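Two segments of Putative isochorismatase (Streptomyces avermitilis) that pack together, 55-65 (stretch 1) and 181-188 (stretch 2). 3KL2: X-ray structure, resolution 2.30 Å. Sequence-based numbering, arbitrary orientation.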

# COMPACT_ATOMS: atom_id res chain seq x y z
N THR A 55 23.19 8.80 23.76
CA THR A 55 22.16 9.77 23.39
C THR A 55 21.25 10.20 24.54
O THR A 55 20.70 11.30 24.53
CB THR A 55 21.30 9.20 22.27
OG1 THR A 55 20.72 7.96 22.70
CG2 THR A 55 22.16 9.00 21.01
N GLY A 56 21.12 9.33 25.54
CA GLY A 56 20.10 9.51 26.57
C GLY A 56 18.71 9.48 25.98
O GLY A 56 17.84 10.22 26.43
N MET A 57 18.50 8.63 24.98
CA MET A 57 17.25 8.61 24.22
C MET A 57 16.05 8.28 25.10
O MET A 57 14.98 8.88 24.92
CB MET A 57 17.31 7.64 23.02
CG MET A 57 17.52 6.17 23.38
SD MET A 57 16.01 5.21 23.56
CE MET A 57 15.41 5.15 21.85
N LEU A 58 16.22 7.34 26.02
CA LEU A 58 15.09 6.88 26.80
C LEU A 58 14.51 8.05 27.63
O LEU A 58 13.33 8.36 27.51
CB LEU A 58 15.43 5.65 27.65
CG LEU A 58 14.20 5.11 28.39
CD1 LEU A 58 13.19 4.61 27.36
CD2 LEU A 58 14.53 4.02 29.46
N ALA A 59 15.33 8.72 28.42
CA ALA A 59 14.86 9.86 29.19
C ALA A 59 14.34 10.95 28.27
O ALA A 59 13.38 11.66 28.60
CB ALA A 59 15.97 10.41 30.13
N ASN A 60 14.96 11.11 27.12
CA ASN A 60 14.56 12.20 26.22
C ASN A 60 13.16 11.92 25.64
O ASN A 60 12.36 12.82 25.43
CB ASN A 60 15.57 12.36 25.07
CG ASN A 60 16.91 12.93 25.50
OD1 ASN A 60 16.98 13.84 26.33
ND2 ASN A 60 17.97 12.41 24.90
N THR A 61 12.90 10.66 25.36
CA THR A 61 11.60 10.27 24.82
C THR A 61 10.52 10.55 25.86
O THR A 61 9.47 11.12 25.54
CB THR A 61 11.56 8.79 24.39
OG1 THR A 61 12.65 8.53 23.51
CG2 THR A 61 10.25 8.47 23.67
N VAL A 62 10.83 10.19 27.12
CA VAL A 62 9.89 10.41 28.24
C VAL A 62 9.52 11.87 28.31
O VAL A 62 8.36 12.20 28.33
CB VAL A 62 10.44 9.89 29.57
CG1 VAL A 62 9.50 10.28 30.73
CG2 VAL A 62 10.60 8.39 29.50
N ALA A 63 10.51 12.75 28.28
CA ALA A 63 10.25 14.18 28.33
C ALA A 63 9.42 14.66 27.12
O ALA A 63 8.71 15.68 27.22
CB ALA A 63 11.55 14.95 28.42
N VAL A 64 9.49 13.98 25.99
CA VAL A 64 8.76 14.43 24.82
C VAL A 64 7.33 13.91 24.90
O VAL A 64 6.37 14.59 24.49
CB VAL A 64 9.40 13.99 23.48
CG1 VAL A 64 8.48 14.35 22.32
CG2 VAL A 64 10.77 14.63 23.27
N VAL A 65 7.18 12.71 25.44
CA VAL A 65 5.87 12.14 25.65
C VAL A 65 5.10 13.01 26.65
O VAL A 65 4.00 13.51 26.35
CB VAL A 65 5.98 10.68 26.13
CG1 VAL A 65 4.70 10.24 26.79
CG2 VAL A 65 6.36 9.76 24.96
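Stretch 2 181-188: TLTDCVAA

How does the backbone of stretch 2 run where it meets the helix? Thr 181 and Leu 182 belong to a strand, a type I turn from Leu 182 to Cys 185 bends the chain, with Cys 185 N donating a hydrogen bond to Leu 182 O at 3.0 Å, and Val 186 resumes extended conformation. This corner lies against one side of the helix that starts at Met 57. The nearest pair of CA atoms is that of Met 57 and Cys 185, 4.1 Å apart. Leu 182 lies near Val 64 and Ala 187 near Met 57, so stretch 2 advances as the helix is followed back toward its start.

What holds the corner in place? Asn 60, with chi1 m (-71°) and chi2 -40°, directs its amide at the turn, and ND2 donates a hydrogen bond to Asp 184 O at 3.0 Å. The same carbonyl receives a CA-H...O contact from Met 57 CA, 3.4 Å from Asp 184 O. The carboxylate of Asp 184, with chi1 p, is engaged elsewhere in the structure.

Why does Met 57 fold as it does? Its CB points toward stretch 2. With chi1 p, an off-well chi2 of 93° and chi3 p, the side chain ends with its methyl beside the backbone of Cys 185 and Ala 187. Met 57 CG meets Ala 187 CB at 4.3 Å, a small side chain that also faces the helix, while Met 57 CE lies 3.5 Å from Cys 185 O.

Where does Cys 185 fit? With chi1 m, Cys 185 SG lies 3.7 Å from Asn 60 CB and 4.3 Å from Val 64 CG2. Thr 61, also m, turns OG1 back to Met 57 O in a 2.7 Å hydrogen bond, leaving Thr 61 OG1 3.4 Å from Cys 185 CB. One turn of helix beyond Asn 60, Val 64, with chi1 t, sets CG1 4.3 Å from Leu 182 CD1, extending the apolar contact.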

# COMPACT_ATOMS: atom_id res chain seq x y z
N THR A 181 11.84 13.60 12.68
CA THR A 181 12.63 12.59 13.40
C THR A 181 13.30 13.24 14.58
O THR A 181 13.87 14.30 14.45
CB THR A 181 13.72 11.93 12.52
OG1 THR A 181 14.49 12.94 11.86
CG2 THR A 181 13.07 11.01 11.47
N LEU A 182 13.20 12.57 15.73
CA LEU A 182 13.76 13.00 16.96
C LEU A 182 15.19 12.46 17.03
O LEU A 182 15.41 11.27 17.41
CB LEU A 182 12.94 12.48 18.14
CG LEU A 182 11.56 13.11 18.40
CD1 LEU A 182 10.73 12.23 19.30
CD2 LEU A 182 11.71 14.49 19.03
N THR A 183 16.14 13.32 16.67
CA THR A 183 17.55 12.92 16.51
C THR A 183 18.15 12.37 17.80
O THR A 183 18.98 11.47 17.73
CB THR A 183 18.42 14.09 16.00
OG1 THR A 183 18.33 15.21 16.91
CG2 THR A 183 17.96 14.52 14.58
N ASP A 184 17.72 12.88 18.96
CA ASP A 184 18.17 12.36 20.25
C ASP A 184 17.15 11.46 20.97
O ASP A 184 17.22 11.31 22.18
CB ASP A 184 18.67 13.49 21.21
CG ASP A 184 17.60 14.53 21.52
OD1 ASP A 184 16.51 14.40 20.94
OD2 ASP A 184 17.84 15.49 22.30
N CYS A 185 16.21 10.84 20.23
CA CYS A 185 15.30 9.81 20.81
C CYS A 185 15.30 8.56 19.97
O CYS A 185 14.31 7.85 19.88
CB CYS A 185 13.88 10.33 20.93
SG CYS A 185 13.68 11.71 22.00
N VAL A 186 16.41 8.28 19.33
CA VAL A 186 16.54 7.06 18.57
C VAL A 186 17.88 6.40 18.88
O VAL A 186 18.77 7.08 19.38
CB VAL A 186 16.42 7.33 17.05
CG1 VAL A 186 15.02 7.89 16.72
CG2 VAL A 186 17.52 8.22 16.58
N ALA A 187 18.00 5.11 18.59
CA ALA A 187 19.23 4.37 18.83
C ALA A 187 19.40 3.24 17.83
O ALA A 187 18.44 2.78 17.21
CB ALA A 187 19.31 3.83 20.30
N ALA A 188 20.66 2.81 17.67
CA ALA A 188 21.04 1.79 16.74
C ALA A 188 22.06 0.89 17.40
O ALA A 188 22.42 1.07 18.56
CB ALA A 188 21.65 2.42 15.52